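Local coordinates for beta-lactamase-like protein (Koribacter versatilis, PDB 6B9V) that is a diphosphatase of the PhnP family with a metallo-beta-lactamase fold that cleaves reactive FAD photoproducts, probably with its bound manganese ions, at residues Leu7-Ser12 and Gln250-Gly255; Val51-Thr56 and Val75-His80; Tyr175-Ser180 and Tyr228-Ser233. One frame throughout, in Å; residues are numbered along the deposited sequence.

Interaction 1 (Leu7-Ser12 and Gln250-Gly255); sequences LTVLGS and QLAHDG
Asp254 and Ser12 meet through a single carboxylate oxygen: OD1 of Asp254 accepts from the backbone N of Ser12 at 2.8 Å and from OG of Ser12 at 2.8 Å. The backbone N comes in on the syn side but 32° out of the carboxylate plane, while OG lies nearly in line with the C-O bond. OG can reach because it stands between the backbone N and the carbonyl carbon of its own residue (chi1 62°). Serine suits the position, its short hydroxyl and its own N-H closing on the same oxygen. Beside them, OD1 of Asp254 also lies 3.5 Å from CA of Gly11.

One residue further on, a backbone bond joins the two segments, N of Gly255 donating to O of Val9 at 2.9 Å. Gly255 has a positive phi of 99°, which glycine adopts without strain. The Val9 side chain faces the other segment, with CG1 3.5 Å from O of His253, and CG2 makes a loose apolar contact with CB of Ala252.

In this metallo-beta-lactamase fold, strand 2-9 belongs to one sheet and strand 249-251 to the other, so the contact joins the two sheets where segments 7-12 and 250-255 leave their strands. Leu10 and Gly11 form a classic beta bulge opposite Ser41, where segment 7-12 turns a corner.

Further out, Arg65 forms a salt bridge with OD2 of Asp254, which also accepts from N of Leu38. Arg37 hydrogen-bonds both OG of Ser12 and O of Ala252, and the His253 ring stacks on that of His34.

Interaction 2 (Val51-Thr56 and Val75-His80); sequences VLIDTT and VYTHGH. With MN (manganese (II) ion), chain D.
The HxHxDH motif of the metallo-beta-lactamase fold begins at His78, and this contact joins the loop carrying its first two histidines to the end of the neighbouring parallel strand, 49-53. Strand pairing sets the register: N of Val75 donates to O of Leu52 at 2.7 Å, almost straight, and O of Val75 accepts from N of Asp54. Ile53 and Val75 share one face of the sheet, while CG1 of Val51 packs on CG2 of Val75.

Beyond the strand the Asp54 carboxylate takes over, each oxygen meeting a different group of Thr77. OD1 accepts from the backbone N of Thr77 at 2.9 Å, and OD2 uses its syn lone pair toward OG1 of Thr77 at 2.7 Å. Two bonds to one residue fix the rotation of the carboxylate, and aspartate is short enough to make both; OD2 also accepts from ND1 of His83, a ligand of one of the two manganese ions.

The Tyr76 ring carries its OH to OG1 of Thr55, 2.8 Å away in a hydrogen bond that either hydroxyl could donate; OG1 sits at the ring edge, near its plane.

The other manganese is held by NE2 of His78 and ND1 of His80, with His160 and Asp178 completing the protein ligands. OG1 of Thr77, 3° out of the imidazole plane, accepts from ND1 of His78 at 2.9 Å, which makes Thr77 a second-shell residue; NE2 across the ring binds the manganese at 2.2 Å.

Interaction 3 (Tyr175-Ser180 and Tyr228-Ser233); sequences YLTDFS and YFTHIS. With MN (manganese (II) ion), chain C; MN (manganese (II) ion), chain D.
Thr177 and His231 bring segments 175-180 and 228-233 together just past strands 173-176 and 226-230, their CA atoms 6.8 Å apart, and no direct hydrogen bond crosses between the segments. Asp178 and His231, which follow the strands, both have positive phi. OG1 of Thr177, anti to the backbone N (chi1 -175°), lies at the edge of the His231 ring, 3.4 Å from CD2.

The side chains of Asp178 and His231 cross at about a right angle, carboxylate and imidazole planes 82° apart, and meet through metal. This is the dinuclear centre of the metallo-beta-lactamase fold, with Asp178 as the bridging carboxylate: its OD1 binds one manganese at 2.2 Å and the other at 2.4 Å. NE2 of His231 binds the first of these at 2.2 Å, where Asp82 and His83 are further ligands. A carboxylate suits the bridge, since one anionic oxygen can serve two cations.

Away from the metals, a water bridges Tyr175 and Thr230, donating to OH of Tyr175 at 2.9 Å in the plane of the ring and hydrogen-bonded to OG1 of Thr230. CG2 of Thr230 lies 4.3 Å from CE1 of Tyr175, a loose apolar contact.

How the interactions relate
Interactions 1 and 2 share the sheet containing strands 2-9 and 49-53, with centres about 15 Å apart, and pack where CD1 of Leu10 touches CD1 of Leu52. Interactions 1 and 3, their centres about 11 Å apart, share the other sheet, in which strands 249-251 and 226-230 are neighbours. Interactions 2 and 3, centres about 13 Å apart, meet at one manganese, which His78, His80 and Asp178 all bind. Along the chain interaction 2 closes before interaction 3 opens, and both fall between the two segments of interaction 1. The metal centre is built by residues at and just beyond strand ends of both sheets and by helix 81-84, while interaction 1 joins the sheets nearby.

Interaction 1 (Leu7-Ser12 and Gln250-Gly255)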
loop_
_atom_site.group_PDB
_atom_site.type_symbol
_atom_site.label_atom_id
_atom_site.label_comp_id
_atom_site.label_asym_id
_atom_site.label_seq_id
_atom_site.Cartn_x
_atom_site.Cartn_y
_atom_site.Cartn_z
ATOM N N LEU A 7 -6.695 18.296 -13.025
ATOM C CA LEU A 7 -5.932 17.749 -11.909
ATOM C C LEU A 7 -6.881 17.005 -10.954
ATOM O O LEU A 7 -7.913 17.543 -10.556
ATOM C CB LEU A 7 -5.174 18.872 -11.170
ATOM C CG LEU A 7 -4.251 18.401 -10.029
ATOM C CD1 LEU A 7 -3.088 19.370 -9.883
ATOM C CD2 LEU A 7 -5.007 18.286 -8.709
ATOM N N THR A 8 -6.523 15.781 -10.579
ATOM C CA THR A 8 -7.302 15.010 -9.608
ATOM C C THR A 8 -6.448 14.670 -8.406
ATOM O O THR A 8 -5.323 14.174 -8.550
ATOM C CB THR A 8 -7.847 13.693 -10.220
ATOM O OG1 THR A 8 -8.693 14.005 -11.321
ATOM C CG2 THR A 8 -8.639 12.893 -9.190
ATOM N N VAL A 9 -6.980 14.945 -7.220
ATOM C CA VAL A 9 -6.315 14.581 -5.981
ATOM C C VAL A 9 -6.556 13.104 -5.673
ATOM O O VAL A 9 -7.687 12.692 -5.412
ATOM C CB VAL A 9 -6.811 15.451 -4.816
ATOM C CG1 VAL A 9 -6.128 15.053 -3.516
ATOM C CG2 VAL A 9 -6.569 16.955 -5.139
ATOM N N LEU A 10 -5.493 12.312 -5.724
ATOM C CA LEU A 10 -5.573 10.883 -5.393
ATOM C C LEU A 10 -5.462 10.663 -3.885
ATOM O O LEU A 10 -6.077 9.747 -3.334
ATOM C CB LEU A 10 -4.474 10.105 -6.126
ATOM C CG LEU A 10 -4.479 10.281 -7.650
ATOM C CD1 LEU A 10 -3.313 9.513 -8.295
ATOM C CD2 LEU A 10 -5.822 9.837 -8.289
ATOM N N GLY A 11 -4.677 11.508 -3.212
ATOM C CA GLY A 11 -4.603 11.462 -1.762
ATOM C C GLY A 11 -4.190 12.832 -1.231
ATOM O O GLY A 11 -3.374 13.496 -1.841
ATOM N N SER A 12 -4.789 13.249 -0.122
ATOM C CA SER A 12 -4.532 14.568 0.452
ATOM C C SER A 12 -3.893 14.462 1.839
ATOM O O SER A 12 -3.722 15.463 2.532
ATOM C CB SER A 12 -5.843 15.366 0.529
ATOM O OG SER A 12 -6.789 14.716 1.378
ATOM N N GLN A 250 -8.145 26.676 0.750
ATOM C CA GLN A 250 -8.898 25.578 1.367
ATOM C C GLN A 250 -8.024 24.346 1.535
ATOM O O GLN A 250 -7.063 24.169 0.785
ATOM C CB GLN A 250 -10.122 25.205 0.512
ATOM C CG GLN A 250 -11.212 26.255 0.375
ATOM C CD GLN A 250 -12.096 26.369 1.608
ATOM O OE1 GLN A 250 -13.155 25.738 1.682
ATOM N NE2 GLN A 250 -11.678 27.192 2.571
ATOM N N LEU A 251 -8.358 23.471 2.490
ATOM C CA LEU A 251 -7.767 22.135 2.483
ATOM C C LEU A 251 -8.297 21.368 1.278
ATOM O O LEU A 251 -9.505 21.410 0.993
ATOM C CB LEU A 251 -8.102 21.351 3.769
ATOM C CG LEU A 251 -7.777 22.003 5.123
ATOM C CD1 LEU A 251 -8.151 21.047 6.255
ATOM C CD2 LEU A 251 -6.307 22.362 5.212
ATOM N N ALA A 252 -7.411 20.670 0.571
ATOM C CA ALA A 252 -7.864 19.708 -0.449
ATOM C C ALA A 252 -8.607 18.525 0.179
ATOM O O ALA A 252 -8.615 18.358 1.404
ATOM C CB ALA A 252 -6.689 19.200 -1.270
ATOM N N HIS A 253 -9.225 17.696 -0.666
ATOM C CA HIS A 253 -9.789 16.428 -0.197
ATOM C C HIS A 253 -9.563 15.351 -1.253
ATOM O O HIS A 253 -9.353 15.659 -2.438
ATOM C CB HIS A 253 -11.295 16.548 0.127
ATOM C CG HIS A 253 -12.150 16.915 -1.047
ATOM N ND1 HIS A 253 -12.511 18.222 -1.332
ATOM C CD2 HIS A 253 -12.734 16.155 -2.007
ATOM C CE1 HIS A 253 -13.274 18.241 -2.404
ATOM N NE2 HIS A 253 -13.425 17.000 -2.838
ATOM N N ASP A 254 -9.567 14.096 -0.818
ATOM C CA ASP A 254 -9.417 12.979 -1.757
ATOM C C ASP A 254 -10.544 13.009 -2.784
ATOM O O ASP A 254 -11.719 13.033 -2.409
ATOM C CB ASP A 254 -9.435 11.627 -1.022
ATOM C CG ASP A 254 -8.163 11.357 -0.223
ATOM O OD1 ASP A 254 -7.412 12.304 0.120
ATOM O OD2 ASP A 254 -7.924 10.174 0.100
ATOM N N GLY A 255 -10.206 12.973 -4.072
ATOM C CA GLY A 255 -11.223 12.947 -5.107
ATOM C C GLY A 255 -11.505 14.306 -5.731
ATOM O O GLY A 255 -12.192 14.403 -6.745
#

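Interaction 2 (Val51-Thr56 and Val75-His80)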
loop_
_atom_site.group_PDB
_atom_site.type_symbol
_atom_site.label_atom_id
_atom_site.label_comp_id
_atom_site.label_asym_id
_atom_site.label_seq_id
_atom_site.Cartn_x
_atom_site.Cartn_y
_atom_site.Cartn_z
ATOM N N VAL A 51 -0.575 11.929 -16.445
ATOM C CA VAL A 51 0.718 12.073 -15.786
ATOM C C VAL A 51 0.517 11.981 -14.284
ATOM O O VAL A 51 -0.302 12.690 -13.720
ATOM C CB VAL A 51 1.401 13.399 -16.164
ATOM C CG1 VAL A 51 2.687 13.595 -15.366
ATOM C CG2 VAL A 51 1.692 13.421 -17.683
ATOM N N LEU A 52 1.237 11.063 -13.652
ATOM C CA LEU A 52 1.075 10.798 -12.231
ATOM C C LEU A 52 2.211 11.437 -11.449
ATOM O O LEU A 52 3.373 11.310 -11.830
ATOM C CB LEU A 52 1.045 9.287 -11.977
ATOM C CG LEU A 52 1.002 8.809 -10.532
ATOM C CD1 LEU A 52 -0.297 9.234 -9.868
ATOM C CD2 LEU A 52 1.166 7.288 -10.492
ATOM N N ILE A 53 1.882 12.113 -10.353
ATOM C CA ILE A 53 2.921 12.668 -9.501
ATOM C C ILE A 53 2.937 11.852 -8.226
ATOM O O ILE A 53 1.990 11.928 -7.423
ATOM C CB ILE A 53 2.705 14.177 -9.182
ATOM C CG1 ILE A 53 2.681 14.996 -10.477
ATOM C CG2 ILE A 53 3.819 14.690 -8.266
ATOM C CD1 ILE A 53 2.537 16.499 -10.250
ATOM N N ASP A 54 4.007 11.056 -8.098
ATOM C CA ASP A 54 4.309 10.167 -6.954
ATOM C C ASP A 54 3.468 8.882 -6.960
ATOM O O ASP A 54 2.338 8.860 -7.430
ATOM C CB ASP A 54 4.147 10.912 -5.614
ATOM C CG ASP A 54 5.271 11.927 -5.370
ATOM O OD1 ASP A 54 6.321 11.824 -6.039
ATOM O OD2 ASP A 54 5.113 12.820 -4.512
ATOM N N THR A 55 4.049 7.801 -6.452
ATOM C CA THR A 55 3.338 6.532 -6.365
ATOM C C THR A 55 3.269 6.100 -4.913
ATOM O O THR A 55 4.181 5.432 -4.422
ATOM C CB THR A 55 4.017 5.425 -7.199
ATOM O OG1 THR A 55 5.387 5.302 -6.810
ATOM C CG2 THR A 55 3.927 5.742 -8.700
ATOM N N THR A 56 2.191 6.486 -4.233
ATOM C CA THR A 56 2.069 6.260 -2.798
ATOM C C THR A 56 1.765 4.795 -2.514
ATOM O O THR A 56 1.355 4.069 -3.403
ATOM C CB THR A 56 0.950 7.130 -2.157
ATOM O OG1 THR A 56 -0.336 6.507 -2.349
ATOM C CG2 THR A 56 0.955 8.558 -2.725
ATOM N N VAL A 75 6.035 11.143 -12.428
ATOM C CA VAL A 75 6.988 12.162 -12.002
ATOM C C VAL A 75 7.104 12.139 -10.475
ATOM O O VAL A 75 6.082 12.137 -9.791
ATOM C CB VAL A 75 6.547 13.565 -12.475
ATOM C CG1 VAL A 75 7.541 14.624 -12.007
ATOM C CG2 VAL A 75 6.443 13.601 -13.993
ATOM N N TYR A 76 8.328 12.120 -9.944
ATOM C CA TYR A 76 8.525 12.075 -8.493
ATOM C C TYR A 76 8.951 13.403 -7.866
ATOM O O TYR A 76 9.831 14.093 -8.394
ATOM C CB TYR A 76 9.568 11.008 -8.136
ATOM C CG TYR A 76 9.007 9.607 -8.276
ATOM C CD1 TYR A 76 9.157 8.896 -9.460
ATOM C CD2 TYR A 76 8.310 9.014 -7.236
ATOM C CE1 TYR A 76 8.630 7.610 -9.604
ATOM C CE2 TYR A 76 7.774 7.743 -7.365
ATOM C CZ TYR A 76 7.953 7.036 -8.552
ATOM O OH TYR A 76 7.421 5.763 -8.697
ATOM N N THR A 77 8.351 13.731 -6.718
ATOM C CA THR A 77 8.820 14.873 -5.919
ATOM C C THR A 77 10.090 14.520 -5.116
ATOM O O THR A 77 11.044 15.312 -5.063
ATOM C CB THR A 77 7.725 15.370 -4.941
ATOM O OG1 THR A 77 7.350 14.302 -4.063
ATOM C CG2 THR A 77 6.499 15.870 -5.701
ATOM N N HIS A 78 10.098 13.331 -4.498
ATOM C CA HIS A 78 11.229 12.868 -3.696
ATOM C C HIS A 78 11.028 11.408 -3.307
ATOM O O HIS A 78 10.027 10.795 -3.688
ATOM C CB HIS A 78 11.448 13.732 -2.426
ATOM C CG HIS A 78 10.342 13.656 -1.413
ATOM N ND1 HIS A 78 9.013 13.885 -1.729
ATOM C CD2 HIS A 78 10.362 13.448 -0.071
ATOM C CE1 HIS A 78 8.277 13.798 -0.642
ATOM N NE2 HIS A 78 9.068 13.530 0.382
ATOM N N GLY A 79 11.970 10.872 -2.535
ATOM C CA GLY A 79 12.061 9.430 -2.327
ATOM C C GLY A 79 11.559 8.834 -1.024
ATOM O O GLY A 79 11.788 7.645 -0.761
ATOM N N HIS A 80 10.881 9.638 -0.206
ATOM C CA HIS A 80 10.293 9.133 1.031
ATOM C C HIS A 80 9.251 8.052 0.752
ATOM O O HIS A 80 8.625 8.031 -0.302
ATOM C CB HIS A 80 9.676 10.282 1.845
ATOM C CG HIS A 80 10.699 11.110 2.563
ATOM N ND1 HIS A 80 10.431 12.365 3.068
ATOM C CD2 HIS A 80 11.992 10.852 2.860
ATOM C CE1 HIS A 80 11.523 12.848 3.640
ATOM N NE2 HIS A 80 12.483 11.950 3.527
HETATM MN MN MN D . 8.861 13.602 2.617
#

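Interaction 3 (Tyr175-Ser180 and Tyr228-Ser233)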
loop_
_atom_site.group_PDB
_atom_site.type_symbol
_atom_site.label_atom_id
_atom_site.label_comp_id
_atom_site.label_asym_id
_atom_site.label_seq_id
_atom_site.Cartn_x
_atom_site.Cartn_y
_atom_site.Cartn_z
ATOM N N TYR A 175 2.188 22.189 -7.991
ATOM C CA TYR A 175 2.018 21.203 -6.944
ATOM C C TYR A 175 3.292 21.143 -6.118
ATOM O O TYR A 175 4.346 20.724 -6.611
ATOM C CB TYR A 175 1.696 19.842 -7.552
ATOM C CG TYR A 175 1.488 18.750 -6.531
ATOM C CD1 TYR A 175 0.299 18.656 -5.824
ATOM C CD2 TYR A 175 2.487 17.811 -6.277
ATOM C CE1 TYR A 175 0.096 17.633 -4.878
ATOM C CE2 TYR A 175 2.296 16.798 -5.332
ATOM C CZ TYR A 175 1.099 16.717 -4.643
ATOM O OH TYR A 175 0.901 15.707 -3.706
ATOM N N LEU A 176 3.195 21.568 -4.863
ATOM C CA LEU A 176 4.346 21.609 -3.961
ATOM C C LEU A 176 4.025 20.932 -2.642
ATOM O O LEU A 176 3.279 21.476 -1.837
ATOM C CB LEU A 176 4.773 23.047 -3.659
ATOM C CG LEU A 176 5.711 23.761 -4.631
ATOM C CD1 LEU A 176 5.026 24.045 -5.934
ATOM C CD2 LEU A 176 6.183 25.049 -3.966
ATOM N N THR A 177 4.609 19.777 -2.396
ATOM C CA THR A 177 4.341 19.081 -1.138
ATOM C C THR A 177 5.646 18.861 -0.385
ATOM O O THR A 177 6.726 19.028 -0.964
ATOM C CB THR A 177 3.620 17.736 -1.385
ATOM O OG1 THR A 177 3.284 17.140 -0.126
ATOM C CG2 THR A 177 4.503 16.782 -2.204
ATOM N N ASP A 178 5.547 18.505 0.902
ATOM C CA ASP A 178 6.720 18.148 1.707
ATOM C C ASP A 178 7.795 19.235 1.698
ATOM O O ASP A 178 8.946 18.992 1.318
ATOM C CB ASP A 178 7.334 16.827 1.225
ATOM C CG ASP A 178 6.424 15.617 1.480
ATOM O OD1 ASP A 178 6.771 14.754 2.318
ATOM O OD2 ASP A 178 5.371 15.546 0.840
ATOM N N PHE A 179 7.433 20.445 2.094
ATOM C CA PHE A 179 8.462 21.464 2.265
ATOM C C PHE A 179 8.300 22.121 3.609
ATOM O O PHE A 179 7.174 22.217 4.136
ATOM C CB PHE A 179 8.412 22.534 1.159
ATOM C CG PHE A 179 7.167 23.381 1.185
ATOM C CD1 PHE A 179 7.084 24.507 1.999
ATOM C CD2 PHE A 179 6.081 23.058 0.383
ATOM C CE1 PHE A 179 5.927 25.281 2.032
ATOM C CE2 PHE A 179 4.924 23.835 0.395
ATOM C CZ PHE A 179 4.840 24.939 1.236
ATOM N N SER A 180 9.429 22.569 4.141
ATOM C CA SER A 180 9.447 23.443 5.306
ATOM C C SER A 180 9.719 24.873 4.856
ATOM O O SER A 180 9.375 25.820 5.554
ATOM C CB SER A 180 10.484 22.974 6.328
ATOM O OG SER A 180 11.753 22.723 5.741
ATOM N N TYR A 228 -4.848 25.226 -2.512
ATOM C CA TYR A 228 -5.280 24.042 -1.784
ATOM C C TYR A 228 -4.138 23.507 -0.947
ATOM O O TYR A 228 -2.997 23.462 -1.406
ATOM C CB TYR A 228 -5.757 22.952 -2.757
ATOM C CG TYR A 228 -6.963 23.393 -3.529
ATOM C CD1 TYR A 228 -6.830 24.051 -4.741
ATOM C CD2 TYR A 228 -8.231 23.201 -3.018
ATOM C CE1 TYR A 228 -7.932 24.480 -5.434
ATOM C CE2 TYR A 228 -9.348 23.628 -3.714
ATOM C CZ TYR A 228 -9.185 24.257 -4.923
ATOM O OH TYR A 228 -10.280 24.695 -5.620
ATOM N N PHE A 229 -4.438 23.076 0.272
ATOM C CA PHE A 229 -3.410 22.487 1.114
ATOM C C PHE A 229 -3.485 20.963 1.068
ATOM O O PHE A 229 -4.576 20.377 0.974
ATOM C CB PHE A 229 -3.533 22.958 2.561
ATOM C CG PHE A 229 -3.267 24.438 2.761
ATOM C CD1 PHE A 229 -2.502 25.162 1.855
ATOM C CD2 PHE A 229 -3.787 25.094 3.863
ATOM C CE1 PHE A 229 -2.252 26.532 2.057
ATOM C CE2 PHE A 229 -3.546 26.463 4.074
ATOM C CZ PHE A 229 -2.778 27.174 3.171
ATOM N N THR A 230 -2.332 20.321 1.179
ATOM C CA THR A 230 -2.307 18.849 1.129
ATOM C C THR A 230 -1.266 18.334 2.127
ATOM O O THR A 230 -0.662 19.130 2.857
ATOM C CB THR A 230 -2.022 18.360 -0.310
ATOM O OG1 THR A 230 -2.176 16.933 -0.395
ATOM C CG2 THR A 230 -0.601 18.759 -0.752
ATOM N N HIS A 231 -1.072 17.014 2.170
ATOM C CA HIS A 231 -0.195 16.339 3.145
ATOM C C HIS A 231 -0.714 16.550 4.578
ATOM O O HIS A 231 0.047 16.641 5.533
ATOM C CB HIS A 231 1.255 16.817 3.024
ATOM C CG HIS A 231 2.261 15.754 3.350
ATOM N ND1 HIS A 231 2.443 15.272 4.626
ATOM C CD2 HIS A 231 3.124 15.072 2.561
ATOM C CE1 HIS A 231 3.385 14.342 4.614
ATOM N NE2 HIS A 231 3.800 14.188 3.370
ATOM N N ILE A 232 -2.035 16.542 4.702
ATOM C CA ILE A 232 -2.731 16.938 5.922
ATOM C C ILE A 232 -2.788 15.812 6.959
ATOM O O ILE A 232 -3.104 14.676 6.609
ATOM C CB ILE A 232 -4.164 17.375 5.589
ATOM C CG1 ILE A 232 -4.145 18.610 4.668
ATOM C CG2 ILE A 232 -4.972 17.638 6.869
ATOM C CD1 ILE A 232 -5.415 18.762 3.862
ATOM N N SER A 233 -2.502 16.142 8.220
ATOM C CA SER A 233 -2.521 15.167 9.323
ATOM C C SER A 233 -3.828 15.219 10.120
ATOM O O SER A 233 -4.677 16.083 9.882
ATOM C CB SER A 233 -1.342 15.421 10.273
ATOM O OG SER A 233 -1.629 16.521 11.127
HETATM MN MN MN C . 5.417 13.031 2.497
HETATM MN MN MN D . 8.861 13.602 2.617
HETATM O O HOH W 1 -1.789 15.758 -2.683
#